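Local atomic coordinates of ethylbenzene dehydrogenase alpha-subunit (Aromatoleum aromaticum, PDB entry 2IVF), a protein that binds a molybdenum atom, MGD, MD1 and an iron/sulfur cluster, as a member of the molybdopterin oxidoreductase family. Residues S173-F178 and E700-R705; S495-Q500 and F727-H732; I694-G699 and E722-F727. All coordinates share one frame; numbering follows the deposited sequence.

How the contacts relate
The three contacts are strung along helix 687-704, helix 723-727 and the turn after it. Contact 1 sets the C-terminal end of helix 687-704 against helix 163-181; contact 3, whose centre lies 11 Å from that of contact 1, uses the turns just before it to pack helix 723-727. F727 belongs to both contact 3 and contact 2, whose centres are 14 Å apart, and contact 2 then ties the turn after that helix to the loop 495-500. Contact 3 is nested inside the chain loop closed by contact 2, while contact 1 crosses both. Chain regions several hundred residues apart within one molybdopterin oxidoreductase subunit are thereby joined around two consecutive helices.

Contact 1: residues S173-F178 and E700-R705; sequences SIIDSF and ERAAAR
R701 meets I175 through its first side-chain carbon alone: CB lies 3.8 Å from I175 CD1. Beyond CB the arginine chain folds away, bent at both chi2 and chi3, and its NH2 finds a salt-bridge partner in D172, one turn earlier on helix 163-181. At A702 the same isoleucine methyl comes down onto the backbone, with I175 CD1 3.4 Å from A702 N and 3.9 Å from A702 CB. The extended end of I175 (CD1 anti to CA, chi2 172°) is what carries the methyl to the helix surface, where it touches the main chain beside the small A702 side chain.

R705 supplies the polar half. Its chain turns at chi3 (64°), and the guanidinium arrives tip to tip with I175, whose CG2 sits over one face, toward the rim, 3.5 Å from NH1. D176 OD1 lies at the edge of the guanidinium. The salt bridge is carried by R705 NH2, which meets D176 OD1 at 2.7 Å nearly along the carboxylate C-O bond; R705 NH1 adds a weak bond to the same oxygen, at 3.2 Å. Both nitrogens share OD1, and the carboxylate and guanidinium planes stand 66° apart, so the ion pair is not the flat, two-oxygen kind. D172 also binds R705 NH1, giving the arginine a second acidic partner.

On helix 163-181, S173 and I174 touch V602 of strand 602-606, and I174 also packs on M210 of helix 197-210 and on I694 and V698 of helix 687-704.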
loop_
_atom_site.group_PDB
_atom_site.type_symbol
_atom_site.label_atom_id
_atom_site.label_comp_id
_atom_site.label_asym_id
_atom_site.label_seq_id
_atom_site.Cartn_x
_atom_site.Cartn_y
_atom_site.Cartn_z
ATOM N N SER A 173 3.493 -17.652 34.149
ATOM C CA SER A 173 3.439 -18.721 33.138
ATOM C C SER A 173 4.867 -19.089 32.642
ATOM O O SER A 173 5.186 -20.267 32.402
ATOM C CB SER A 173 2.540 -18.337 31.980
ATOM O OG SER A 173 3.221 -17.421 31.134
ATOM N N ILE A 174 5.730 -18.074 32.517
ATOM C CA ILE A 174 7.150 -18.296 32.179
ATOM C C ILE A 174 7.850 -19.167 33.233
ATOM O O ILE A 174 8.523 -20.158 32.932
ATOM C CB ILE A 174 7.892 -16.939 31.980
ATOM C CG1 ILE A 174 7.364 -16.215 30.742
ATOM C CG2 ILE A 174 9.385 -17.146 31.867
ATOM C CD1 ILE A 174 7.910 -14.768 30.590
ATOM N N ILE A 175 7.683 -18.774 34.486
ATOM C CA ILE A 175 8.188 -19.521 35.609
ATOM C C ILE A 175 7.648 -20.940 35.618
ATOM O O ILE A 175 8.414 -21.886 35.730
ATOM C CB ILE A 175 7.832 -18.828 36.917
ATOM C CG1 ILE A 175 8.573 -17.487 37.002
ATOM C CG2 ILE A 175 8.226 -19.673 38.098
ATOM C CD1 ILE A 175 8.163 -16.614 38.145
ATOM N N ASP A 176 6.337 -21.092 35.482
ATOM C CA ASP A 176 5.725 -22.443 35.514
ATOM C C ASP A 176 6.402 -23.374 34.476
ATOM O O ASP A 176 6.779 -24.501 34.747
ATOM C CB ASP A 176 4.236 -22.335 35.166
ATOM C CG ASP A 176 3.392 -21.751 36.294
ATOM O OD1 ASP A 176 3.835 -21.686 37.437
ATOM O OD2 ASP A 176 2.258 -21.335 35.999
ATOM N N SER A 177 6.582 -22.859 33.269
ATOM C CA SER A 177 7.117 -23.696 32.181
ATOM C C SER A 177 8.613 -23.972 32.349
ATOM O O SER A 177 9.094 -25.090 32.120
ATOM C CB SER A 177 6.817 -23.052 30.853
ATOM O OG SER A 177 7.425 -23.795 29.810
ATOM N N PHE A 178 9.352 -22.961 32.802
ATOM C CA PHE A 178 10.776 -23.141 33.099
ATOM C C PHE A 178 10.992 -24.163 34.207
ATOM O O PHE A 178 11.879 -24.982 34.104
ATOM C CB PHE A 178 11.427 -21.817 33.476
ATOM C CG PHE A 178 11.649 -20.890 32.299
ATOM C CD1 PHE A 178 10.975 -21.077 31.080
ATOM C CD2 PHE A 178 12.503 -19.820 32.424
ATOM C CE1 PHE A 178 11.159 -20.218 30.003
ATOM C CE2 PHE A 178 12.720 -18.961 31.370
ATOM C CZ PHE A 178 12.030 -19.146 30.143
ATOM N N GLU A 700 10.571 -10.878 40.418
ATOM C CA GLU A 700 9.818 -10.605 41.652
ATOM C C GLU A 700 8.935 -11.816 42.007
ATOM O O GLU A 700 8.917 -12.262 43.148
ATOM C CB GLU A 700 8.950 -9.347 41.485
ATOM C CG GLU A 700 9.743 -8.017 41.488
ATOM C CD GLU A 700 8.881 -6.776 41.238
ATOM O OE1 GLU A 700 7.662 -6.922 40.983
ATOM O OE2 GLU A 700 9.434 -5.644 41.282
ATOM N N ARG A 701 8.235 -12.341 40.998
ATOM C CA ARG A 701 7.333 -13.477 41.174
ATOM C C ARG A 701 8.136 -14.712 41.542
ATOM O O ARG A 701 7.757 -15.469 42.455
ATOM C CB ARG A 701 6.491 -13.717 39.913
ATOM C CG ARG A 701 5.539 -12.529 39.524
ATOM C CD ARG A 701 4.522 -12.264 40.615
ATOM N NE ARG A 701 3.781 -13.502 40.795
ATOM C CZ ARG A 701 3.425 -14.031 41.956
ATOM N NH1 ARG A 701 3.699 -13.441 43.119
ATOM N NH2 ARG A 701 2.798 -15.193 41.952
ATOM N N ALA A 702 9.280 -14.896 40.898
ATOM C CA ALA A 702 10.135 -16.024 41.253
ATOM C C ALA A 702 10.513 -15.892 42.705
ATOM O O ALA A 702 10.445 -16.867 43.475
ATOM C CB ALA A 702 11.361 -16.074 40.384
ATOM N N ALA A 703 10.887 -14.674 43.102
ATOM C CA ALA A 703 11.346 -14.462 44.486
ATOM C C ALA A 703 10.229 -14.766 45.494
ATOM O O ALA A 703 10.440 -15.464 46.486
ATOM C CB ALA A 703 11.869 -13.008 44.660
ATOM N N ALA A 704 9.039 -14.233 45.230
ATOM C CA ALA A 704 7.871 -14.464 46.085
ATOM C C ALA A 704 7.515 -15.951 46.161
ATOM O O ALA A 704 7.010 -16.415 47.177
ATOM C CB ALA A 704 6.678 -13.660 45.568
ATOM N N ARG A 705 7.781 -16.681 45.075
ATOM C CA ARG A 705 7.517 -18.114 44.986
ATOM C C ARG A 705 8.665 -18.961 45.526
ATOM O O ARG A 705 8.577 -20.184 45.552
ATOM C CB ARG A 705 7.186 -18.497 43.551
ATOM C CG ARG A 705 5.852 -17.954 43.110
ATOM C CD ARG A 705 5.564 -18.125 41.627
ATOM N NE ARG A 705 5.462 -19.529 41.229
ATOM C CZ ARG A 705 5.181 -19.953 40.001
ATOM N NH1 ARG A 705 4.938 -19.104 39.020
ATOM N NH2 ARG A 705 5.116 -21.246 39.752
#

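Contact 2: residues S495-Q500 and F727-H732; sequences SKPTAQ and FTMDGH
M729 and H732, the first and last residues of a type I' beta turn, rest against P497 in the loop between helices 486-493 and 504-520. The two side chains treat the proline ring differently. H732 offers a face: P497 CG stands 3.8 Å from the centroid of the imidazole, 19° off the ring normal, a CH-pi contact displaced toward the rim that runs along the CD2 and NE2 side. M729 instead slides past the ring in the opposite direction, its SD 3.8 Å from P497 CD.

The sulfur packs mainly on the peptide ahead of the proline, lying 3.5 Å from K496 C and close to P497 N. An extended chain beyond CG (SD anti to CA, chi2 179°) takes it there, while M729 CG passes 3.8 Å from S495 O. The terminal methyl, M729 CE, comes to 3.9 Å from K496 O, a carbonyl oxygen buried here without a hydrogen-bond partner in the model.

What presents the two side chains is the end of helix 723-727. M729 leaves the helix with positive phi (50°) and bonds run back into the last turn, a Schellman motif; the turn that follows is closed by a bond from H732 N to M729 O, 3.2 Å long. T728 OG1 accepts from G731 N at 3.0 Å, an ST motif that braces the same turn, and G731 has backbone angles (positive phi) that would bring a CB up against the carbonyl oxygen of D730, which suits glycine. M729 also touches R205 of helix 197-210, and P497 touches E742 of helix 736-749, whose carboxylate also takes a hydrogen bond from T498 OG1.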
loop_
_atom_site.group_PDB
_atom_site.type_symbol
_atom_site.label_atom_id
_atom_site.label_comp_id
_atom_site.label_asym_id
_atom_site.label_seq_id
_atom_site.Cartn_x
_atom_site.Cartn_y
_atom_site.Cartn_z
ATOM N N SER A 495 26.296 -7.077 26.835
ATOM C CA SER A 495 26.099 -7.031 28.258
ATOM C C SER A 495 26.265 -5.618 28.826
ATOM O O SER A 495 25.853 -5.358 29.945
ATOM C CB SER A 495 27.028 -8.018 28.951
ATOM O OG SER A 495 28.367 -7.648 28.758
ATOM N N LYS A 496 26.833 -4.702 28.046
ATOM C CA LYS A 496 27.043 -3.343 28.505
ATOM C C LYS A 496 27.087 -2.415 27.309
ATOM O O LYS A 496 27.165 -2.886 26.174
ATOM C CB LYS A 496 28.327 -3.269 29.305
ATOM C CG LYS A 496 29.563 -3.565 28.545
ATOM C CD LYS A 496 30.678 -3.874 29.512
ATOM C CE LYS A 496 31.987 -4.016 28.768
ATOM N NZ LYS A 496 33.154 -4.009 29.695
ATOM N N PRO A 497 26.991 -1.099 27.541
ATOM C CA PRO A 497 26.984 -0.220 26.370
ATOM C C PRO A 497 28.247 -0.266 25.511
ATOM O O PRO A 497 29.335 -0.598 25.967
ATOM C CB PRO A 497 26.807 1.191 26.985
ATOM C CG PRO A 497 26.202 0.939 28.322
ATOM C CD PRO A 497 26.833 -0.325 28.784
ATOM N N THR A 498 28.064 0.113 24.258
ATOM C CA THR A 498 29.153 0.271 23.295
ATOM C C THR A 498 30.258 1.153 23.845
ATOM O O THR A 498 31.432 0.804 23.764
ATOM C CB THR A 498 28.600 0.925 21.992
ATOM O OG1 THR A 498 27.624 0.065 21.398
ATOM C CG2 THR A 498 29.730 1.231 20.980
ATOM N N ALA A 499 29.880 2.304 24.400
ATOM C CA ALA A 499 30.835 3.236 24.997
ATOM C C ALA A 499 31.598 2.638 26.186
ATOM O O ALA A 499 32.588 3.190 26.618
ATOM C CB ALA A 499 30.114 4.474 25.426
ATOM N N GLN A 500 31.134 1.514 26.724
ATOM C CA GLN A 500 31.844 0.831 27.817
ATOM C C GLN A 500 32.588 -0.431 27.395
ATOM O O GLN A 500 33.117 -1.146 28.244
ATOM C CB GLN A 500 30.877 0.503 28.942
ATOM C CG GLN A 500 30.409 1.737 29.667
ATOM C CD GLN A 500 29.447 1.426 30.799
ATOM O OE1 GLN A 500 29.331 0.282 31.272
ATOM N NE2 GLN A 500 28.744 2.460 31.248
ATOM N N PHE A 727 18.772 -7.446 31.195
ATOM C CA PHE A 727 18.014 -6.850 30.119
ATOM C C PHE A 727 18.246 -5.353 30.037
ATOM O O PHE A 727 18.420 -4.821 28.961
ATOM C CB PHE A 727 16.525 -7.125 30.284
ATOM C CG PHE A 727 15.728 -6.660 29.160
ATOM C CD1 PHE A 727 15.632 -7.429 28.004
ATOM C CD2 PHE A 727 15.101 -5.430 29.201
ATOM C CE1 PHE A 727 14.923 -6.976 26.923
ATOM C CE2 PHE A 727 14.373 -4.976 28.123
ATOM C CZ PHE A 727 14.299 -5.751 26.969
ATOM N N THR A 728 18.178 -4.667 31.159
ATOM C CA THR A 728 18.263 -3.215 31.157
ATOM C C THR A 728 19.712 -2.695 31.264
ATOM O O THR A 728 19.929 -1.454 31.417
ATOM C CB THR A 728 17.428 -2.621 32.341
ATOM O OG1 THR A 728 17.996 -3.033 33.579
ATOM C CG2 THR A 728 15.945 -3.008 32.296
ATOM N N MET A 729 20.699 -3.611 31.241
ATOM C CA MET A 729 22.089 -3.253 31.532
ATOM C C MET A 729 22.146 -2.458 32.833
ATOM O O MET A 729 22.624 -1.311 32.877
ATOM C CB MET A 729 22.715 -2.445 30.405
ATOM C CG MET A 729 22.880 -3.202 29.108
ATOM S SD MET A 729 23.602 -2.145 27.846
ATOM C CE MET A 729 23.243 -3.016 26.335
ATOM N N ASP A 730 21.612 -3.072 33.879
ATOM C CA ASP A 730 21.602 -2.506 35.230
ATOM C C ASP A 730 21.022 -1.089 35.266
ATOM O O ASP A 730 21.570 -0.175 35.890
ATOM C CB ASP A 730 22.998 -2.566 35.855
ATOM C CG ASP A 730 22.957 -2.550 37.357
ATOM O OD1 ASP A 730 21.912 -2.929 37.956
ATOM O OD2 ASP A 730 23.962 -2.111 37.946
ATOM N N GLY A 731 19.911 -0.917 34.580
ATOM C CA GLY A 731 19.153 0.330 34.621
ATOM C C GLY A 731 19.504 1.350 33.569
ATOM O O GLY A 731 18.893 2.409 33.501
ATOM N N HIS A 732 20.467 1.023 32.726
ATOM C CA HIS A 732 20.936 1.939 31.723
ATOM C C HIS A 732 19.977 2.086 30.540
ATOM O O HIS A 732 19.846 3.156 29.931
ATOM C CB HIS A 732 22.295 1.457 31.240
ATOM C CG HIS A 732 22.967 2.431 30.347
ATOM N ND1 HIS A 732 23.722 3.473 30.831
ATOM C CD2 HIS A 732 22.944 2.568 29.003
ATOM C CE1 HIS A 732 24.155 4.205 29.822
ATOM N NE2 HIS A 732 23.694 3.681 28.698
#

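Contact 3: residues I694-G699 and E722-F727; sequences ILKKVG and ELYKKF
The Y724 ring takes the aliphatic stem of K696 over one face. K696 CB stands 4.0 Å from the ring centroid, 30° off the normal, and is nearest to Y724 CD1; K696 CG lies farther above the plane but over the centre. The CH-pi contact of CB follows from the closeness of the backbones, K696 CA and Y724 CA being 5.0 Å apart. The lysine's first torsion, which sets CG anti to the backbone N (chi1 -176°), then brings CG over the ring centre, while the amino group leads away to a salt bridge with E700, one turn on. The F727 ring is approached obliquely by L695: its CD1 is 3.5 Å from F727 CB and equally near CG and CD1 of the ring, the two side chains crossing at about a right angle. W688 also meets the F727 ring.

Farther toward the start of helix 723-727, V698 CG1 packs 3.7 Å from L723 CD1, the side chains meeting at a slant. Beside the apolar pairs, on the side of Y724, a water spans the two backbones: it donates to L695 O at 3.2 Å and accepts from Y724 N at 2.9 Å, an amide in the first turn of its helix, where no earlier helical carbonyl is available. At the other end of that helix R205 of helix 197-210 binds K726 O through NH2 and F727 O through NE, and L695 packs on M206 of the same helix.

With axes 8.4 Å apart and directions 152° from parallel, the segments form a nearly antiparallel helix-helix packing of leucine, valine and aromatic side chains, the F727 side chain about 13 Å from MD1.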
loop_
_atom_site.group_PDB
_atom_site.type_symbol
_atom_site.label_atom_id
_atom_site.label_comp_id
_atom_site.label_asym_id
_atom_site.label_seq_id
_atom_site.Cartn_x
_atom_site.Cartn_y
_atom_site.Cartn_z
ATOM N N ILE A 694 7.894 -7.187 32.285
ATOM C CA ILE A 694 7.713 -8.643 32.349
ATOM C C ILE A 694 8.906 -9.291 33.043
ATOM O O ILE A 694 8.759 -10.064 34.030
ATOM C CB ILE A 694 7.524 -9.266 30.956
ATOM C CG1 ILE A 694 6.184 -8.819 30.375
ATOM C CG2 ILE A 694 7.630 -10.801 31.073
ATOM C CD1 ILE A 694 5.949 -9.117 28.907
ATOM N N LEU A 695 10.110 -8.943 32.597
ATOM C CA LEU A 695 11.301 -9.520 33.226
ATOM C C LEU A 695 11.481 -9.165 34.723
ATOM O O LEU A 695 11.937 -9.991 35.490
ATOM C CB LEU A 695 12.557 -9.172 32.410
ATOM C CG LEU A 695 12.591 -9.796 31.030
ATOM C CD1 LEU A 695 13.883 -9.405 30.314
ATOM C CD2 LEU A 695 12.406 -11.320 31.111
ATOM N N LYS A 696 11.138 -7.943 35.135
ATOM C CA LYS A 696 11.191 -7.563 36.545
ATOM C C LYS A 696 10.230 -8.456 37.308
ATOM O O LYS A 696 10.580 -9.064 38.324
ATOM C CB LYS A 696 10.791 -6.086 36.668
ATOM C CG LYS A 696 10.877 -5.449 38.063
ATOM C CD LYS A 696 10.306 -4.027 38.041
ATOM C CE LYS A 696 10.212 -3.360 39.426
ATOM N NZ LYS A 696 8.938 -3.700 40.219
ATOM N N LYS A 697 9.022 -8.588 36.760
ATOM C CA LYS A 697 7.982 -9.439 37.358
ATOM C C LYS A 697 8.387 -10.888 37.430
ATOM O O LYS A 697 8.085 -11.546 38.395
ATOM C CB LYS A 697 6.683 -9.329 36.577
ATOM C CG LYS A 697 5.976 -8.009 36.783
ATOM C CD LYS A 697 5.290 -7.964 38.112
ATOM C CE LYS A 697 4.764 -6.580 38.414
ATOM N NZ LYS A 697 4.661 -6.350 39.880
ATOM N N VAL A 698 9.078 -11.385 36.416
ATOM C CA VAL A 698 9.613 -12.733 36.469
ATOM C C VAL A 698 10.517 -12.893 37.697
ATOM O O VAL A 698 10.362 -13.842 38.467
ATOM C CB VAL A 698 10.351 -13.090 35.176
ATOM C CG1 VAL A 698 11.188 -14.282 35.341
ATOM C CG2 VAL A 698 9.349 -13.276 34.037
ATOM N N GLY A 699 11.430 -11.945 37.877
ATOM C CA GLY A 699 12.287 -11.913 39.041
ATOM C C GLY A 699 11.504 -11.824 40.342
ATOM O O GLY A 699 11.737 -12.604 41.259
ATOM N N GLU A 722 18.246 -12.123 37.967
ATOM C CA GLU A 722 19.178 -11.274 37.239
ATOM C C GLU A 722 18.705 -10.939 35.841
ATOM O O GLU A 722 19.338 -10.153 35.148
ATOM C CB GLU A 722 20.589 -11.853 37.257
ATOM C CG GLU A 722 20.814 -13.097 36.467
ATOM C CD GLU A 722 22.054 -13.887 36.945
ATOM O OE1 GLU A 722 22.769 -13.418 37.852
ATOM O OE2 GLU A 722 22.271 -14.990 36.385
ATOM N N LEU A 723 17.554 -11.474 35.450
ATOM C CA LEU A 723 17.041 -11.236 34.119
ATOM C C LEU A 723 16.821 -9.750 33.843
ATOM O O LEU A 723 17.172 -9.276 32.753
ATOM C CB LEU A 723 15.722 -11.985 33.850
ATOM C CG LEU A 723 15.898 -13.496 33.755
ATOM C CD1 LEU A 723 14.519 -14.199 33.784
ATOM C CD2 LEU A 723 16.696 -13.854 32.512
ATOM N N TYR A 724 16.219 -9.057 34.810
ATOM C CA TYR A 724 15.854 -7.666 34.630
ATOM C C TYR A 724 17.069 -6.786 34.586
ATOM O O TYR A 724 17.151 -5.896 33.713
ATOM C CB TYR A 724 14.895 -7.201 35.721
ATOM C CG TYR A 724 14.583 -5.720 35.674
ATOM C CD1 TYR A 724 13.655 -5.198 34.771
ATOM C CD2 TYR A 724 15.176 -4.851 36.565
ATOM C CE1 TYR A 724 13.356 -3.858 34.766
ATOM C CE2 TYR A 724 14.884 -3.496 36.540
ATOM C CZ TYR A 724 13.978 -3.019 35.641
ATOM O OH TYR A 724 13.725 -1.676 35.658
ATOM N N LYS A 725 18.013 -7.016 35.498
ATOM C CA LYS A 725 19.247 -6.220 35.493
ATOM C C LYS A 725 20.019 -6.430 34.184
ATOM O O LYS A 725 20.506 -5.466 33.594
ATOM C CB LYS A 725 20.111 -6.426 36.764
ATOM C CG LYS A 725 21.195 -7.514 36.748
ATOM C CD LYS A 725 21.923 -7.553 38.116
ATOM C CE LYS A 725 22.751 -8.893 38.348
ATOM N NZ LYS A 725 23.482 -9.026 39.695
ATOM N N LYS A 726 20.073 -7.672 33.697
ATOM C CA LYS A 726 20.772 -7.960 32.464
ATOM C C LYS A 726 20.086 -7.296 31.294
ATOM O O LYS A 726 20.737 -6.626 30.516
ATOM C CB LYS A 726 20.915 -9.465 32.264
ATOM C CG LYS A 726 22.041 -10.014 33.123
ATOM C CD LYS A 726 21.952 -11.475 33.342
ATOM C CE LYS A 726 22.270 -12.276 32.113
ATOM N NZ LYS A 726 23.596 -11.955 31.533
ATOM N N PHE A 727 18.772 -7.446 31.195
ATOM C CA PHE A 727 18.014 -6.850 30.119
ATOM C C PHE A 727 18.246 -5.353 30.037
ATOM O O PHE A 727 18.420 -4.821 28.961
ATOM C CB PHE A 727 16.525 -7.125 30.284
ATOM C CG PHE A 727 15.728 -6.660 29.160
ATOM C CD1 PHE A 727 15.632 -7.429 28.004
ATOM C CD2 PHE A 727 15.101 -5.430 29.201
ATOM C CE1 PHE A 727 14.923 -6.976 26.923
ATOM C CE2 PHE A 727 14.373 -4.976 28.123
ATOM C CZ PHE A 727 14.299 -5.751 26.969
HETATM O O HOH W 1 14.747 -10.611 36.795
#